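Local coordinates for protein amidase, hydantoinase/carbamoylase family (Burkholderia ambifaria, PDB 5TP4) that probably hydrolyses N-carbamoyl-L-amino acids to free amino acids as a zinc-dependent amidase of the peptidase M20 family, at residues 216-220 against 360-364; 220-224 against 303-307; 140-144 against 164-170. All coordinates share one frame; numbering follows the deposited sequence. Where two conformers were deposited one is given.

Contact 1 of 3, residues 216-220 against 360-364. With EDO (1,2-ethanediol), chain T.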
ATOM      1  N   THR B 216       2.901   5.743 -34.383  1.00 11.65           N
ATOM      2  CA  THR B 216       3.317   7.113 -34.647  1.00  9.79           C
ATOM      3  C   THR B 216       4.551   7.542 -33.861  1.00 12.19           C
ATOM      4  O   THR B 216       5.222   8.500 -34.271  1.00 10.97           O
ATOM      5  CB  THR B 216       2.151   8.080 -34.376  1.00 12.45           C
ATOM      6  OG1 THR B 216       1.737   7.994 -33.018  1.00 12.84           O
ATOM      7  CG2 THR B 216       0.973   7.698 -35.228  1.00 19.54           C
ATOM      8  N   GLY B 217       4.878   6.855 -32.784  1.00 12.02           N
ATOM      9  CA  GLY B 217       5.949   7.275 -31.904  1.00 11.13           C
ATOM     10  C   GLY B 217       5.682   6.762 -30.506  1.00 11.48           C
ATOM     11  O   GLY B 217       4.768   5.976 -30.282  1.00 10.87           O
ATOM     12  N   GLY B 218       6.505   7.233 -29.575  1.00  8.56           N
ATOM     13  CA  GLY B 218       6.351   6.905 -28.169  1.00  7.67           C
ATOM     14  C   GLY B 218       5.910   8.136 -27.399  1.00  8.95           C
ATOM     15  O   GLY B 218       6.022   9.263 -27.894  1.00 11.47           O
ATOM     16  N   GLN B 219       5.388   7.912 -26.194  1.00  9.17           N
ATOM     17  CA  GLN B 219       4.795   8.946 -25.357  1.00 11.14           C
ATOM     18  C   GLN B 219       5.853   9.753 -24.619  1.00 10.58           C
ATOM     19  O   GLN B 219       6.959   9.280 -24.361  1.00 12.61           O
ATOM     20  CB  GLN B 219       3.897   8.300 -24.303  1.00 11.89           C
ATOM     21  CG  GLN B 219       2.678   7.633 -24.880  1.00 10.63           C
ATOM     22  CD  GLN B 219       2.189   6.515 -24.001  1.00 10.46           C
ATOM     23  OE1 GLN B 219       2.980   5.763 -23.431  1.00 12.24           O
ATOM     24  NE2 GLN B 219       0.867   6.395 -23.898  1.00 10.46           N
ATOM     25  N   ALA B 220       5.460  10.963 -24.199  1.00 11.12           N
ATOM     26  CA  ALA B 220       6.143  11.635 -23.092  1.00 12.26           C
ATOM     27  C   ALA B 220       5.637  11.050 -21.775  1.00  9.06           C
ATOM     28  O   ALA B 220       4.435  10.808 -21.616  1.00 13.17           O
ATOM     29  CB  ALA B 220       5.892  13.140 -23.122  1.00 15.03           C
ATOM     30  N   ILE B 360      -1.641   4.717 -34.026  1.00 10.19           N
ATOM     31  CA  ILE B 360      -1.615   4.355 -32.611  1.00 10.82           C
ATOM     32  C   ILE B 360      -0.250   4.722 -32.045  1.00 11.97           C
ATOM     33  O   ILE B 360       0.759   4.663 -32.742  1.00 10.11           O
ATOM     34  CB  ILE B 360      -1.907   2.838 -32.473  1.00 12.50           C
ATOM     35  CG1 ILE B 360      -1.960   2.395 -31.008  1.00 13.62           C
ATOM     36  CG2 ILE B 360      -0.827   2.014 -33.208  1.00 13.49           C
ATOM     37  CD1 ILE B 360      -2.695   1.031 -30.845  1.00 14.75           C
ATOM     38  N   VAL B 361      -0.215   5.137 -30.788  1.00 12.25           N
ATOM     39  CA  VAL B 361       1.069   5.447 -30.161  1.00  9.44           C
ATOM     40  C   VAL B 361       1.613   4.173 -29.518  1.00 15.06           C
ATOM     41  O   VAL B 361       0.847   3.306 -29.086  1.00 15.61           O
ATOM     42  CB  VAL B 361       0.903   6.602 -29.142  1.00 11.30           C
ATOM     43  CG1 VAL B 361       0.161   6.135 -27.885  1.00 17.82           C
ATOM     44  CG2 VAL B 361       2.245   7.236 -28.813  1.00 15.54           C
ATOM     45  N   SER B 362       2.943   4.027 -29.472  1.00 11.31           N
ATOM     46  CA  SER B 362       3.527   2.923 -28.717  1.00 12.17           C
ATOM     47  C   SER B 362       3.483   3.251 -27.233  1.00 14.24           C
ATOM     48  O   SER B 362       4.113   4.217 -26.780  1.00 14.33           O
ATOM     49  CB  SER B 362       4.955   2.639 -29.176  1.00 12.70           C
ATOM     50  OG  SER B 362       5.482   1.584 -28.371  1.00 15.27           O
ATOM     51  N   GLY B 363       2.716   2.460 -26.464  1.00 11.28           N
ATOM     52  CA  GLY B 363       2.623   2.747 -25.050  1.00 12.39           C
ATOM     53  C   GLY B 363       3.741   2.193 -24.208  1.00 11.86           C
ATOM     54  O   GLY B 363       3.783   2.476 -23.011  1.00 14.02           O
ATOM     55  N   ALA B 364       4.637   1.396 -24.776  1.00 13.22           N
ATOM     56  CA  ALA B 364       5.755   0.860 -24.003  1.00 13.23           C
ATOM     57  C   ALA B 364       7.046   1.002 -24.803  1.00 14.72           C
ATOM     58  O   ALA B 364       7.035   1.312 -25.993  1.00 14.92           O
ATOM     59  CB  ALA B 364       5.519  -0.610 -23.615  1.00 14.94           C
TER
HETATM   60  C1  EDO T 505       9.118   7.020 -25.327  1.00 13.84           C
HETATM   61  O1  EDO T 505       8.708   8.123 -26.154  1.00 15.95           O
HETATM   62  C2  EDO T 505       9.517   7.536 -23.948  1.00 17.76           C
HETATM   63  O2  EDO T 505      10.660   8.403 -24.051  1.00 18.30           O
HETATM   64  O   HOH W   1       5.421   5.295 -24.858  1.00 10.64           O
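T216 donates its backbone N to I360 O (2.9 Å), the first rung between two strands whose short segments run parallel within 30° of each other. Its OG1 lies 3.9 Å from V361 CA. G217 O accepts from S362 N at 2.8 Å in a nearly linear approach along the C=O axis, and V361 CG2, held anti to its own backbone N, packs against the same oxygen at 3.2 Å. The phi of G217, 153°, suits glycine alone, since a CB would collide with the preceding carbonyl. This pairing joins strand 212-229 to strand 357-362 in the mixed sheet of the M20 fold, S362 lying about 7 Å, side chain to side chain, from the zinc ligand H198. At Q219, where the long strand is interrupted, the side chain crosses V361 at about a right angle, CG resting 4.0 Å from V361 CG2. A water joins Q219 N and Q219 OE1 to S362 O. R296 also donates to Q219 OE1, while Q219 NE2 bonds G236 O of the second subunit. Q219 O faces an ethanediol, probably from the crystallisation liquor.

Contact 2 of 3, residues 220-224 against 303-307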
ATOM      1  N   ALA B 220       5.460  10.963 -24.199  1.00 11.12           N
ATOM      2  CA  ALA B 220       6.143  11.635 -23.092  1.00 12.26           C
ATOM      3  C   ALA B 220       5.637  11.050 -21.775  1.00  9.06           C
ATOM      4  O   ALA B 220       4.435  10.808 -21.616  1.00 13.17           O
ATOM      5  CB  ALA B 220       5.892  13.140 -23.122  1.00 15.03           C
ATOM      6  N   ILE B 221       6.562  10.782 -20.847  1.00 10.50           N
ATOM      7  CA  ILE B 221       6.264  10.076 -19.603  1.00  9.31           C
ATOM      8  C   ILE B 221       6.835  10.882 -18.442  1.00 11.40           C
ATOM      9  O   ILE B 221       7.984  11.338 -18.504  1.00 11.62           O
ATOM     10  CB  ILE B 221       6.874   8.662 -19.577  1.00  9.73           C
ATOM     11  CG1 ILE B 221       6.545   7.877 -20.849  1.00 13.05           C
ATOM     12  CG2 ILE B 221       6.393   7.888 -18.318  1.00  9.93           C
ATOM     13  CD1 ILE B 221       7.289   6.552 -20.921  1.00 13.98           C
ATOM     14  N   ARG B 222       6.061  11.002 -17.364  1.00 11.76           N
ATOM     15  CA  ARG B 222       6.563  11.489 -16.087  1.00 11.61           C
ATOM     16  C   ARG B 222       6.218  10.475 -15.008  1.00 11.33           C
ATOM     17  O   ARG B 222       5.103   9.947 -14.975  1.00 12.26           O
ATOM     18  CB  ARG B 222       5.958  12.853 -15.705  1.00 10.22           C
ATOM     19  CG  ARG B 222       6.097  13.872 -16.821  1.00 13.57           C
ATOM     20  CD  ARG B 222       7.533  14.342 -16.949  1.00 14.58           C
ATOM     21  NE  ARG B 222       7.647  15.426 -17.935  1.00 16.24           N
ATOM     22  CZ  ARG B 222       7.963  15.262 -19.222  1.00 21.80           C
ATOM     23  NH1 ARG B 222       8.216  14.050 -19.707  1.00 20.53           N
ATOM     24  NH2 ARG B 222       8.029  16.316 -20.032  1.00 22.02           N
ATOM     25  N   TRP B 223       7.172  10.225 -14.123  1.00 12.18           N
ATOM     26  CA  TRP B 223       6.947   9.446 -12.912  1.00 12.91           C
ATOM     27  C   TRP B 223       7.087  10.378 -11.725  1.00 10.86           C
ATOM     28  O   TRP B 223       8.081  11.101 -11.621  1.00 13.81           O
ATOM     29  CB  TRP B 223       7.963   8.319 -12.788  1.00 14.80           C
ATOM     30  CG  TRP B 223       7.601   7.080 -13.526  1.00 15.60           C
ATOM     31  CD1 TRP B 223       6.553   6.894 -14.379  1.00 16.76           C
ATOM     32  CD2 TRP B 223       8.279   5.824 -13.432  1.00 16.19           C
ATOM     33  NE1 TRP B 223       6.538   5.581 -14.832  1.00 16.19           N
ATOM     34  CE2 TRP B 223       7.591   4.911 -14.265  1.00 17.94           C
ATOM     35  CE3 TRP B 223       9.412   5.387 -12.739  1.00 18.04           C
ATOM     36  CZ2 TRP B 223       7.995   3.584 -14.407  1.00 25.15           C
ATOM     37  CZ3 TRP B 223       9.808   4.061 -12.879  1.00 29.10           C
ATOM     38  CH2 TRP B 223       9.107   3.182 -13.713  1.00 26.69           C
ATOM     39  N   LEU B 224       6.088  10.365 -10.851  1.00 10.91           N
ATOM     40  CA  LEU B 224       6.041  11.248  -9.698  1.00 10.89           C
ATOM     41  C   LEU B 224       5.938  10.406  -8.435  1.00 13.39           C
ATOM     42  O   LEU B 224       5.368   9.311  -8.439  1.00 12.85           O
ATOM     43  CB  LEU B 224       4.837  12.204  -9.786  1.00 13.76           C
ATOM     44  CG  LEU B 224       4.627  12.933 -11.125  1.00 18.56           C
ATOM     45  CD1 LEU B 224       3.427  13.868 -11.018  1.00 26.85           C
ATOM     46  CD2 LEU B 224       5.830  13.714 -11.468  1.00 24.71           C
ATOM     47  N   VAL B 303       2.073  16.846 -21.191  1.00 14.59           N
ATOM     48  CA  VAL B 303       2.258  16.052 -19.973  1.00 11.79           C
ATOM     49  C   VAL B 303       2.758  16.949 -18.847  1.00 12.28           C
ATOM     50  O   VAL B 303       2.350  16.798 -17.693  1.00 12.39           O
ATOM     51  CB  VAL B 303       3.155  14.806 -20.215  1.00 11.17           C
ATOM     52  CG1 VAL B 303       4.670  15.112 -20.157  1.00 12.41           C
ATOM     53  CG2 VAL B 303       2.835  13.732 -19.204  1.00 12.73           C
ATOM     54  N   ASP B 304       3.590  17.944 -19.164  1.00 12.31           N
ATOM     55  CA  ASP B 304       4.006  18.900 -18.141  0.60 12.52           C
ATOM     56  C   ASP B 304       2.812  19.708 -17.636  1.00 14.75           C
ATOM     57  O   ASP B 304       2.706  20.008 -16.437  1.00 15.14           O
ATOM     58  CB  ASP B 304       5.093  19.824 -18.704  0.60 14.91           C
ATOM     59  CG  ASP B 304       6.428  19.120 -18.883  0.60 19.19           C
ATOM     60  OD1 ASP B 304       6.600  18.025 -18.311  0.60 26.62           O
ATOM     61  OD2 ASP B 304       7.312  19.671 -19.586  0.60 20.65           O
ATOM     62  N   ALA B 305       1.885  20.045 -18.532  1.00 16.20           N
ATOM     63  CA  ALA B 305       0.695  20.773 -18.111  1.00 14.33           C
ATOM     64  C   ALA B 305      -0.154  19.929 -17.175  1.00 13.95           C
ATOM     65  O   ALA B 305      -0.681  20.444 -16.182  1.00 16.24           O
ATOM     66  CB  ALA B 305      -0.125  21.202 -19.328  1.00 15.61           C
ATOM     67  N   MET B 306      -0.291  18.634 -17.473  1.00 13.75           N
ATOM     68  CA  MET B 306      -0.986  17.731 -16.561  1.00 12.66           C
ATOM     69  C   MET B 306      -0.304  17.714 -15.192  1.00 12.35           C
ATOM     70  O   MET B 306      -0.979  17.758 -14.157  1.00 11.85           O
ATOM     71  CB  MET B 306      -1.049  16.323 -17.173  1.00 10.75           C
ATOM     72  CG  MET B 306      -1.806  16.277 -18.477  1.00 19.01           C
ATOM     73  SD  MET B 306      -1.593  14.643 -19.284  1.00 22.87           S
ATOM     74  CE  MET B 306      -2.322  13.617 -18.022  1.00 22.51           C
ATOM     75  N   GLU B 307       1.037  17.670 -15.171  1.00 11.21           N
ATOM     76  CA  GLU B 307       1.765  17.679 -13.906  1.00 11.71           C
ATOM     77  C   GLU B 307       1.470  18.943 -13.112  1.00 11.88           C
ATOM     78  O   GLU B 307       1.215  18.893 -11.901  1.00 12.62           O
ATOM     79  CB  GLU B 307       3.274  17.574 -14.150  1.00 15.39           C
ATOM     80  CG  GLU B 307       4.022  17.618 -12.838  1.00 15.39           C
ATOM     81  CD  GLU B 307       5.508  17.507 -12.989  1.00 19.11           C
ATOM     82  OE1 GLU B 307       5.960  16.769 -13.885  1.00 24.88           O
ATOM     83  OE2 GLU B 307       6.207  18.152 -12.180  1.00 18.36           O
TER
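The R222 guanidinium has V303 CG1 over the centre of one face, 3.4 Å above its plane, and the D304 carboxylate at its edge. In the conformer described, one of two for D304, the aspartate is gripped side-on by two nitrogens that share a single oxygen: R222 NE and R222 NH2 each lie 2.8 Å from D304 OD1. As a constant feature this bridge is doubtful. Both bonds are clearly bent, because one acceptor sits in the fork between two donors. The oxygen is tilted somewhat from the guanidinium plane, and the two planar groups are turned 55° against each other, unlike a flat two-oxygen pairing. R222 NH1 turns back to its own strand and binds I221 O at 3.0 Å, reaching it from above the carbonyl plane. That bond, with the salt bridge of R222 NH2 to D300, would limit rotation of the guanidinium. R222 CG, placed beside the backbone N by chi1 (-52°), packs 3.8 Å from V303 CG1; the bend at chi2 then lays the guanidinium over the same methyl.

The valine methyl also meets A220, whose CB lies 3.8 Å from V303 CG1. One helical turn later, L224 CD2 approaches E307 OE1 to 3.9 Å. The E307 carboxylate has its salt bridge with R311, through OE2; E307 OE1, 4.6 Å from R222 NE and beyond a salt bridge, may add a weak attraction.

A220, R222 and L224 project from one face of strand 220-224 toward helix 300-321, which runs at 25° to the strand segment, their axes 9.1 Å apart. V303 also touches L295 and H297 of strand 288-297, while R332 and T329 of strand 324-337 lie against R222 and L224 in this helix-on-sheet layer.

Contact 3 of 3, residues 140-144 against 164-170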
ATOM      1  N   ALA B 140      16.002  -6.849 -17.781  1.00 19.62           N
ATOM      2  CA  ALA B 140      15.716  -7.696 -16.625  1.00 14.86           C
ATOM      3  C   ALA B 140      17.002  -8.186 -15.959  1.00 21.84           C
ATOM      4  O   ALA B 140      17.210  -7.983 -14.755  1.00 20.83           O
ATOM      5  CB  ALA B 140      14.843  -8.888 -17.051  1.00 18.62           C
ATOM      6  N   ARG B 141      17.869  -8.855 -16.725  1.00 18.41           N
ATOM      7  CA  ARG B 141      19.115  -9.347 -16.149  1.00 19.33           C
ATOM      8  C   ARG B 141      20.101  -8.216 -15.920  1.00 19.36           C
ATOM      9  O   ARG B 141      20.753  -8.161 -14.873  1.00 19.53           O
ATOM     10  CB  ARG B 141      19.737 -10.411 -17.046  1.00 15.09           C
ATOM     11  CG  ARG B 141      21.041 -10.948 -16.467  1.00 20.87           C
ATOM     12  CD  ARG B 141      21.588 -12.098 -17.248  1.00 19.75           C
ATOM     13  NE  ARG B 141      22.868 -12.510 -16.671  1.00 22.71           N
ATOM     14  CZ  ARG B 141      23.781 -13.232 -17.311  1.00 22.43           C
ATOM     15  NH1 ARG B 141      23.553 -13.634 -18.558  1.00 18.17           N
ATOM     16  NH2 ARG B 141      24.921 -13.539 -16.707  1.00 24.75           N
ATOM     17  N   PHE B 142      20.220  -7.311 -16.885  1.00 17.51           N
ATOM     18  CA  PHE B 142      21.084  -6.146 -16.796  1.00 18.31           C
ATOM     19  C   PHE B 142      20.248  -4.894 -17.002  1.00 18.09           C
ATOM     20  O   PHE B 142      19.271  -4.907 -17.749  1.00 18.13           O
ATOM     21  CB  PHE B 142      22.195  -6.185 -17.855  1.00 13.73           C
ATOM     22  CG  PHE B 142      23.108  -7.399 -17.758  1.00 15.61           C
ATOM     23  CD1 PHE B 142      24.166  -7.418 -16.851  1.00 18.40           C
ATOM     24  CD2 PHE B 142      22.926  -8.497 -18.599  1.00 17.69           C
ATOM     25  CE1 PHE B 142      25.024  -8.532 -16.775  1.00 19.44           C
ATOM     26  CE2 PHE B 142      23.764  -9.597 -18.524  1.00 23.00           C
ATOM     27  CZ  PHE B 142      24.818  -9.617 -17.613  1.00 21.95           C
ATOM     28  N   ALA B 143      20.665  -3.793 -16.365  1.00 21.02           N
ATOM     29  CA  ALA B 143      20.076  -2.500 -16.651  1.00 19.64           C
ATOM     30  C   ALA B 143      20.960  -1.731 -17.625  1.00 21.27           C
ATOM     31  O   ALA B 143      22.188  -1.850 -17.582  1.00 21.70           O
ATOM     32  CB  ALA B 143      19.906  -1.685 -15.364  1.00 20.38           C
ATOM     33  N   PRO B 144      20.387  -0.914 -18.518  1.00 18.10           N
ATOM     34  CA  PRO B 144      18.960  -0.616 -18.660  1.00 17.32           C
ATOM     35  C   PRO B 144      18.230  -1.496 -19.662  1.00 15.30           C
ATOM     36  O   PRO B 144      18.832  -2.338 -20.337  1.00 14.95           O
ATOM     37  CB  PRO B 144      18.972   0.820 -19.189  1.00 13.49           C
ATOM     38  CG  PRO B 144      20.184   0.800 -20.127  1.00 16.30           C
ATOM     39  CD  PRO B 144      21.207  -0.083 -19.425  1.00 17.55           C
ATOM     40  N   ARG B 164      28.037  -3.194 -16.638  1.00 22.65           N
ATOM     41  CA  ARG B 164      26.791  -3.456 -15.929  1.00 18.03           C
ATOM     42  C   ARG B 164      26.811  -4.865 -15.358  1.00 24.38           C
ATOM     43  O   ARG B 164      27.258  -5.815 -16.011  1.00 27.06           O
ATOM     44  CB  ARG B 164      25.594  -3.285 -16.874  1.00 17.90           C
ATOM     45  CG  ARG B 164      25.376  -1.847 -17.339  1.00 19.61           C
ATOM     46  CD  ARG B 164      24.912  -0.933 -16.196  1.00 24.47           C
ATOM     47  NE  ARG B 164      24.936   0.468 -16.632  1.00 34.55           N
ATOM     48  CZ  ARG B 164      23.864   1.245 -16.742  1.00 36.72           C
ATOM     49  NH1 ARG B 164      22.666   0.783 -16.408  1.00 42.59           N
ATOM     50  NH2 ARG B 164      23.993   2.494 -17.162  1.00 33.95           N
ATOM     51  N   GLN B 165      26.358  -4.994 -14.121  1.00 20.96           N
ATOM     52  CA  GLN B 165      26.377  -6.266 -13.428  1.00 25.63           C
ATOM     53  C   GLN B 165      24.954  -6.748 -13.214  1.00 23.88           C
ATOM     54  O   GLN B 165      24.043  -5.949 -12.988  1.00 24.13           O
ATOM     55  CB  GLN B 165      27.092  -6.152 -12.080  1.00 28.10           C
ATOM     56  CG  GLN B 165      28.558  -5.813 -12.202  1.00 31.83           C
ATOM     57  CD  GLN B 165      29.265  -5.765 -10.853  1.00 35.01           C
ATOM     58  OE1 GLN B 165      28.693  -6.117  -9.826  1.00 35.30           O
ATOM     59  NE2 GLN B 165      30.512  -5.332 -10.859  1.00 40.27           N
ATOM     60  N   ASP B 166      24.769  -8.061 -13.277  1.00 22.13           N
ATOM     61  CA  ASP B 166      23.470  -8.620 -12.944  1.00 18.46           C
ATOM     62  C   ASP B 166      23.384  -8.825 -11.429  1.00 21.94           C
ATOM     63  O   ASP B 166      24.298  -8.470 -10.681  1.00 27.09           O
ATOM     64  CB  ASP B 166      23.212  -9.907 -13.737  1.00 23.07           C
ATOM     65  CG  ASP B 166      24.166 -11.055 -13.376  1.00 27.46           C
ATOM     66  OD1 ASP B 166      24.838 -11.016 -12.328  1.00 26.08           O
ATOM     67  OD2 ASP B 166      24.230 -12.022 -14.165  1.00 25.89           O
ATOM     68  N   ALA B 167      22.289  -9.436 -10.966  1.00 23.98           N
ATOM     69  CA  ALA B 167      22.101  -9.618  -9.527  1.00 26.78           C
ATOM     70  C   ALA B 167      23.169 -10.506  -8.889  1.00 31.20           C
ATOM     71  O   ALA B 167      23.378 -10.435  -7.669  1.00 36.32           O
ATOM     72  CB  ALA B 167      20.717 -10.201  -9.257  1.00 27.03           C
ATOM     73  N   GLU B 168      23.847 -11.334  -9.676  1.00 30.74           N
ATOM     74  CA  GLU B 168      24.894 -12.211  -9.175  1.00 26.60           C
ATOM     75  C   GLU B 168      26.289 -11.590  -9.262  1.00 32.12           C
ATOM     76  O   GLU B 168      27.271 -12.251  -8.908  1.00 37.50           O
ATOM     77  CB  GLU B 168      24.854 -13.541  -9.937  1.00 32.18           C
ATOM     78  CG  GLU B 168      23.658 -14.457  -9.601  1.00 38.57           C
ATOM     79  CD  GLU B 168      22.294 -13.922 -10.060  1.00 49.44           C
ATOM     80  OE1 GLU B 168      21.421 -13.673  -9.195  1.00 51.18           O
ATOM     81  OE2 GLU B 168      22.086 -13.759 -11.283  1.00 49.40           O
ATOM     82  N   GLY B 169      26.402 -10.340  -9.712  1.00 29.07           N
ATOM     83  CA  GLY B 169      27.680  -9.669  -9.805  1.00 23.87           C
ATOM     84  C   GLY B 169      28.412  -9.880 -11.107  1.00 24.72           C
ATOM     85  O   GLY B 169      29.511  -9.329 -11.279  1.00 29.07           O
ATOM     86  N   ILE B 170      27.836 -10.642 -12.031  1.00 21.29           N
ATOM     87  CA  ILE B 170      28.458 -10.931 -13.316  1.00 24.71           C
ATOM     88  C   ILE B 170      28.326  -9.721 -14.227  1.00 27.44           C
ATOM     89  O   ILE B 170      27.236  -9.161 -14.371  1.00 22.63           O
ATOM     90  CB  ILE B 170      27.800 -12.155 -13.958  1.00 27.62           C
ATOM     91  CG1 ILE B 170      27.978 -13.371 -13.049  1.00 29.01           C
ATOM     92  CG2 ILE B 170      28.359 -12.404 -15.348  1.00 28.75           C
ATOM     93  CD1 ILE B 170      27.168 -14.540 -13.499  1.00 31.60           C
TER
HETATM   94  O   HOH W   2      19.784  -9.427 -12.538  1.00 23.57           O
HETATM   95  O   HOH W   3      22.643  -3.941 -14.358  1.00 29.42           O
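R141 and D166 carry the charged part of this contact, an arginine gripping one carboxylate oxygen side-on. R141 NE lies 2.9 Å and R141 NH2 3.0 Å from D166 OD2, which stays in the guanidinium plane; NE meets the anti lone pair, and NH2 comes nearly along the C-O axis. The R141 chain is extended from CG to NE, with CG trans to the backbone N (chi1 -180°), which carries the guanidinium out to the aspartate. Its remaining nitrogen, NH1, bonds A42 O.

The other oxygen of D166 works within its own loop. E168 N and I170 N reach D166 OD1 from opposite faces of the carboxylate plane, at 2.8 and 3.0 Å. One carboxylate therefore ties the bend together with one oxygen and holds the neighbouring loop with the other.

Van der Waals and CH-pi contacts gather on F142. D166 CB makes an off-centre CH-pi contact with the F142 ring, 4.3 Å from its centroid, while I170 O lies at the ring edge, 3.3 Å from F142 CE1. R141 CG sits over one face of the ring, toward its rim. Separately, P144 CD packs over a face of the R164 guanidinium, 3.5 Å from R164 NH1.

Two waters span the backbones: one joins R141 O to A167 N, the other A143 N to Q165 O.

Residues 166-169 make a type I beta turn, closed by the backbone bond from G169 N to D166 O, and the bond from E168 N to D166 OD1 closes an Asx turn within it. The turn lies between helices 158-163 and 172-179 and is joined by the R141-D166 bridge to the loop after strand 129-133. That loop, with a cis peptide before P144, also carries E137 and E138, which bind the two zinc ions of this protein though neither binds one in this chain.

Overall arrangement
Contacts 1 and 2 follow each other along strand 212-229 and share A220, their centres about 14 Å apart. Contact 1 is partly buried near the chain's centre, where parallel backbone bonding and a water join two strands of one sheet close to the zinc site. Contact 2, the more fully buried, lies away from the metal site and sets the same long strand against a helix by side chains alone, with valine packing and an arginine-aspartate bridge. Contact 3 shares no element with either and its nearest atoms are about 12 Å away or more; it joins two irregular loops, four of its nine touching residues being exposed. Its arginine-aspartate bridge recalls contact 2, but there the oxygen is tilted from the guanidinium plane. Contacts 1 and 2 touch the second subunit.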